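Local coordinates for bartonella effector protein (Bep) substrate of VirB T4SS (Bartonella clarridgeiae, PDB 4YK2) that is a type IV secretion substrate, probably delivered into host cells by the VirB system, represented here by its BID domain, at residues Lys104-Ser107 / Lys108-Ala112. Sequence-based numbering, arbitrary orientation. Where two conformers were deposited one is given.
Sequences KNIS and KLVEA
Ser-107 and Glu-111 sit one turn apart on the surface of a helix, and a water molecule joins their side chains. OG of Ser-107 and OE2 of Glu-111 are 4.2 Å apart, too far for a direct bond, and the water closes the gap: it lies 2.7 Å from Ser-107 OG and donates to Glu-111 OE2. The serine hydroxyl is swung anti to the backbone N (chi1 -176°), whereas Glu-111 leans toward the N-terminal turn because CG lies beside its own N, and the extended chain carries OE2 to the water. On the way its CG passes 3.5 Å from Ser-107 O, the same carbonyl that accepts the Glu-111 N-H.

A neighbouring ridge of the helix is apolar. Val-110 turns CG2 toward the preceding turn, where that methyl rests 3.3 Å from Ile-106 O and loosely faces Ile-106 CG2 at 4.4 Å. The Ile-106 carbonyl meanwhile takes the N-H of Val-110 in a nearly straight bond (2.9 Å, 170°).

Leu-109 N donates to Asn-105 O, and its side chain touches Leu-76 of helix 69-78, as Val-110 also does. Asn-105 presses on Leu-44 and Ile-47 of helix 21-49, while its ND2 donates to Gln-101 O in helix 97-103.

A second water stands in for the next bond of the ladder on the N-terminal side, accepting from Lys-108 N at 2.8 Å and donating to Lys-104 O. It bridges the backbone where the chain turns from helix 97-103 into helix 106-123, so the pattern is that of a solvated first turn of an amphipathic helix, wet on one side and packed on the other, through Ala-112 against helix 21-49 and through Leu-109 and Val-110 against helix 69-78, in the four-helix bundle of the BID domain.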
loop_
_atom_site.group_PDB
_atom_site.type_symbol
_atom_site.label_atom_id
_atom_site.label_comp_id
_atom_site.label_asym_id
_atom_site.label_seq_id
_atom_site.Cartn_x
_atom_site.Cartn_y
_atom_site.Cartn_z
ATOM N N LYS A 104 -4.840 5.819 -12.178
ATOM C CA LYS A 104 -4.029 4.830 -12.888
ATOM C C LYS A 104 -2.959 4.204 -12.006
ATOM O O LYS A 104 -2.247 3.307 -12.443
ATOM C CB LYS A 104 -3.365 5.452 -14.115
ATOM C CG LYS A 104 -4.326 5.725 -15.257
ATOM C CD LYS A 104 -3.656 6.559 -16.342
ATOM C CE LYS A 104 -4.673 7.094 -17.339
ATOM N NZ LYS A 104 -4.034 7.942 -18.385
ATOM N N ASN A 105 -2.851 4.653 -10.763
ATOM C CA ASN A 105 -1.853 4.071 -9.875
ATOM C C ASN A 105 -2.459 3.270 -8.735
ATOM O O ASN A 105 -1.738 2.693 -7.931
ATOM C CB ASN A 105 -0.936 5.168 -9.338
ATOM C CG ASN A 105 0.174 5.500 -10.314
ATOM O OD1 ASN A 105 1.196 4.831 -10.337
ATOM N ND2 ASN A 105 -0.045 6.507 -11.154
ATOM N N ILE A 106 -3.787 3.219 -8.677
ATOM C CA ILE A 106 -4.461 2.451 -7.643
ATOM C C ILE A 106 -4.115 0.952 -7.744
ATOM O O ILE A 106 -3.799 0.312 -6.735
ATOM C CB ILE A 106 -5.976 2.710 -7.705
ATOM C CG1 ILE A 106 -6.263 4.105 -7.121
ATOM C CG2 ILE A 106 -6.749 1.646 -6.959
ATOM C CD1 ILE A 106 -7.693 4.545 -7.237
ATOM N N SER A 107 -4.155 0.399 -8.956
ATOM C CA SER A 107 -3.799 -1.006 -9.155
ATOM C C SER A 107 -2.415 -1.349 -8.554
ATOM O O SER A 107 -2.275 -2.328 -7.819
ATOM C CB SER A 107 -3.833 -1.347 -10.650
ATOM O OG SER A 107 -3.582 -2.721 -10.863
ATOM N N LYS A 108 -1.407 -0.526 -8.835
ATOM C CA LYS A 108 -0.070 -0.823 -8.330
ATOM C C LYS A 108 0.021 -0.588 -6.820
ATOM O O LYS A 108 0.778 -1.278 -6.137
ATOM C CB LYS A 108 0.989 -0.005 -9.079
ATOM C CG LYS A 108 1.352 -0.568 -10.471
ATOM C CD LYS A 108 2.219 -1.832 -10.387
ATOM C CE LYS A 108 2.679 -2.305 -11.769
ATOM N NZ LYS A 108 3.747 -3.341 -11.684
ATOM N N LEU A 109 -0.758 0.353 -6.289
ATOM C CA LEU A 109 -0.794 0.559 -4.841
ATOM C C LEU A 109 -1.355 -0.695 -4.145
ATOM O O LEU A 109 -0.806 -1.167 -3.150
ATOM C CB LEU A 109 -1.628 1.803 -4.483
ATOM C CG LEU A 109 -1.845 2.132 -2.998
ATOM C CD1 LEU A 109 -0.530 2.181 -2.228
ATOM C CD2 LEU A 109 -2.601 3.462 -2.843
ATOM N N VAL A 110 -2.439 -1.244 -4.682
ATOM C CA VAL A 110 -2.991 -2.495 -4.156
ATOM C C VAL A 110 -1.945 -3.635 -4.197
ATOM O O VAL A 110 -1.792 -4.390 -3.231
ATOM C CB VAL A 110 -4.279 -2.872 -4.929
ATOM C CG1 VAL A 110 -4.763 -4.270 -4.569
ATOM C CG2 VAL A 110 -5.385 -1.802 -4.683
ATOM N N GLU A 111 -1.217 -3.755 -5.301
ATOM C CA GLU A 111 -0.214 -4.817 -5.410
ATOM C C GLU A 111 0.885 -4.654 -4.377
ATOM O O GLU A 111 1.355 -5.633 -3.805
ATOM C CB GLU A 111 0.406 -4.853 -6.805
ATOM C CG GLU A 111 -0.532 -5.356 -7.873
ATOM C CD GLU A 111 0.179 -5.631 -9.186
ATOM O OE1 GLU A 111 1.375 -6.009 -9.158
ATOM O OE2 GLU A 111 -0.459 -5.461 -10.241
ATOM N N ALA A 112 1.292 -3.417 -4.128
ATOM C CA ALA A 112 2.370 -3.178 -3.177
ATOM C C ALA A 112 1.917 -3.518 -1.761
ATOM O O ALA A 112 2.695 -4.025 -0.957
ATOM C CB ALA A 112 2.844 -1.746 -3.260
HETATM O O HOH W 1 -1.469 0.935 -11.174
HETATM O O HOH W 2 -0.950 -3.224 -11.117
#